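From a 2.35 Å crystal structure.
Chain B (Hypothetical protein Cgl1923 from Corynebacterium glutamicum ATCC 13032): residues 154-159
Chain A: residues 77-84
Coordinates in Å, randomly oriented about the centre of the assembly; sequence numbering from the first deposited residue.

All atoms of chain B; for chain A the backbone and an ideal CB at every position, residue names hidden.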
# COMPACT_ATOMS: atom_id res chain seq x y z
N THR B 154 13.98 23.67 -11.67
CA THR B 154 12.84 24.58 -11.81
C THR B 154 12.18 24.82 -10.45
O THR B 154 12.35 24.02 -9.53
CB THR B 154 11.83 24.08 -12.85
OG1 THR B 154 11.48 22.74 -12.56
CG2 THR B 154 12.42 24.10 -14.25
N ALA B 155 11.47 25.93 -10.30
CA ALA B 155 10.89 26.30 -9.02
C ALA B 155 9.42 26.68 -9.13
O ALA B 155 8.96 27.15 -10.20
CB ALA B 155 11.71 27.41 -8.32
N HIS B 156 8.67 26.39 -8.05
CA HIS B 156 7.31 26.87 -7.86
C HIS B 156 7.13 27.32 -6.42
O HIS B 156 7.88 26.92 -5.54
CB HIS B 156 6.26 25.85 -8.30
CG HIS B 156 6.33 24.54 -7.57
ND1 HIS B 156 5.88 24.38 -6.27
CD2 HIS B 156 6.77 23.32 -7.97
CE1 HIS B 156 6.08 23.12 -5.90
NE2 HIS B 156 6.62 22.47 -6.91
N GLY B 157 6.13 28.16 -6.19
CA GLY B 157 5.93 28.74 -4.88
C GLY B 157 5.87 30.26 -4.92
O GLY B 157 5.63 30.86 -5.99
N ASN B 158 6.07 30.89 -3.76
CA ASN B 158 5.92 32.33 -3.60
C ASN B 158 7.21 33.00 -3.10
O ASN B 158 7.21 34.18 -2.77
CB ASN B 158 4.72 32.64 -2.67
CG ASN B 158 4.94 32.17 -1.22
OD1 ASN B 158 6.07 31.90 -0.80
ND2 ASN B 158 3.85 32.09 -0.46
N SER B 159 8.31 32.24 -3.06
CA SER B 159 9.62 32.74 -2.66
C SER B 159 10.69 32.23 -3.66
O SER B 159 11.88 32.11 -3.34
CB SER B 159 9.95 32.31 -1.23
OG SER B 159 9.84 30.88 -1.06
N UNK A 77 -2.69 20.33 -8.93
CA UNK A 77 -2.51 21.24 -10.07
C UNK A 77 -1.49 22.35 -9.75
O UNK A 77 -1.68 23.16 -8.83
CB UNK A 77 -3.85 21.86 -10.46
N UNK A 78 -0.40 22.35 -10.48
CA UNK A 78 0.54 23.48 -10.46
C UNK A 78 0.34 24.35 -11.73
O UNK A 78 0.44 23.84 -12.86
CB UNK A 78 1.98 22.97 -10.37
N UNK A 79 0.04 25.63 -11.55
CA UNK A 79 0.13 26.59 -12.66
C UNK A 79 0.47 28.01 -12.24
O UNK A 79 0.12 28.44 -11.13
CB UNK A 79 -1.20 26.61 -13.42
N UNK A 80 1.14 28.72 -13.16
CA UNK A 80 1.75 30.05 -12.91
C UNK A 80 2.79 29.91 -11.80
O UNK A 80 2.87 30.74 -10.88
CB UNK A 80 0.69 31.09 -12.53
N UNK A 81 3.56 28.82 -11.90
CA UNK A 81 4.54 28.37 -10.89
C UNK A 81 4.06 28.47 -9.43
O UNK A 81 4.77 28.93 -8.54
CB UNK A 81 5.82 29.19 -11.04
N UNK A 82 2.83 28.02 -9.22
CA UNK A 82 2.23 27.99 -7.90
C UNK A 82 1.40 26.71 -7.73
O UNK A 82 0.85 26.18 -8.71
CB UNK A 82 1.36 29.23 -7.68
N UNK A 83 1.32 26.21 -6.51
CA UNK A 83 0.39 25.12 -6.24
C UNK A 83 -1.00 25.74 -6.12
O UNK A 83 -1.26 26.51 -5.19
CB UNK A 83 0.77 24.35 -4.98
N UNK A 84 -1.88 25.44 -7.06
CA UNK A 84 -3.21 26.05 -7.01
C UNK A 84 -4.25 25.14 -6.37
O UNK A 84 -5.18 25.60 -5.70
CB UNK A 84 -3.66 26.43 -8.42

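Chain A runs as a hairpin whose turn meets the end of a chain B strand, and position 81, in that turn, comes nearest: the CA of position 81 lies 4.4 Å from the CA of His B156. Position 77 has nothing of chain B near its CB, so chain B sets no rule there. The deposited residue is Val A77, whose backbone O accepts from the backbone N of position 84 across the hairpin.

At position 78 the CB points toward chain B, 5.4 Å from CD2 of His B156. That gap asks for an apolar side chain long enough to reach the imidazole; leucine, isoleucine or methionine would all be reasonable. It is Ile A78, chi1 m and chi2 t, which lays CD1 over one face of the ring, 4.1 Å from His B156 NE2.

Positions 79 and 80 have no chain B atom within reach of their CB atoms, leaving the choice to the turn itself. At 80, phi/psi of 60/42 is left-handed, a region favouring glycine, asparagine or aspartate, yet not closed to others. The residues are Glu A79 and His A80, neither touching this stretch.

Position 81 is left-handed too (42/45), which again favours glycine or asparagine. Its backbone is already engaged: Gly B157 N donates to the O of 81 at 2.8 Å, nearly straight at 164°. Its CB, pointing sideways, stands 3.8 Å from the O of Ala B155, an acceptor that a short donor could reach. Asparagine answers both demands, and Asn A81 is found. With chi1 m, its ND2 donates to Ala B155 O at 2.8 Å, so side chain and backbone together hold Ala B155 O and Gly B157 N, the residues before and after His B156.

At position 82 the CB points away, with Gly B157 O 4.9 Å off. A small residue would be tolerated, and a long donor could curl back to that carbonyl. Glu A82 does curl back, chi1 t and chi2 p, but brings an acceptor: OE1 lies 3.1 Å from Gly B157 O without a hydrogen bond, while OE2 packs 3.7 Å from Asn B158 CB. The lesson is that proximity alone does not make a polar match.

Position 83 sends its CB sideways, 5.3 Å from His B156 ND1. The extended backbone and nearby ring suit a beta-branched or other modest apolar residue. Val A83, chi1 t, places CG2 4.0 Å from His B156 ND1, giving the imidazole a second apolar neighbour.

Position 84 lies beyond reach, free to serve the hairpin; Thr A84 does so through the bonds of its N and OG1 to Val A77 O.

Chain A, residues 77-84: VIEHNEVT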
# COMPACT_ATOMS: atom_id res chain seq x y z
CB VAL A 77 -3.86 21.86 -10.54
CG1 VAL A 77 -3.63 22.91 -11.67
CG2 VAL A 77 -4.85 20.78 -10.98
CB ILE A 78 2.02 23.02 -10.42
CG1 ILE A 78 2.35 22.32 -9.09
CG2 ILE A 78 2.97 24.23 -10.67
CD1 ILE A 78 3.44 21.27 -9.19
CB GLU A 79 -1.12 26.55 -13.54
CG GLU A 79 -2.33 27.28 -13.01
CD GLU A 79 -3.54 27.04 -13.92
OE1 GLU A 79 -3.50 27.52 -15.09
OE2 GLU A 79 -4.51 26.36 -13.46
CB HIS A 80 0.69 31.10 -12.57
CG HIS A 80 -0.35 31.27 -13.63
ND1 HIS A 80 -1.70 31.02 -13.41
CD2 HIS A 80 -0.25 31.64 -14.94
CE1 HIS A 80 -2.37 31.24 -14.53
NE2 HIS A 80 -1.51 31.61 -15.47
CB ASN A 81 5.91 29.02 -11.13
CG ASN A 81 6.49 28.62 -12.49
OD1 ASN A 81 6.07 29.16 -13.52
ND2 ASN A 81 7.43 27.67 -12.50
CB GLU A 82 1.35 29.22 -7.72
CG GLU A 82 1.05 29.59 -6.27
CD GLU A 82 2.07 30.56 -5.67
OE1 GLU A 82 2.59 31.45 -6.40
OE2 GLU A 82 2.33 30.46 -4.44
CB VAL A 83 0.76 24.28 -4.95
CG1 VAL A 83 -0.25 23.18 -4.77
CG2 VAL A 83 2.16 23.69 -5.04
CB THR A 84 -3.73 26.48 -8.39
OG1 THR A 84 -3.32 25.54 -9.39
CG2 THR A 84 -3.19 27.88 -8.74
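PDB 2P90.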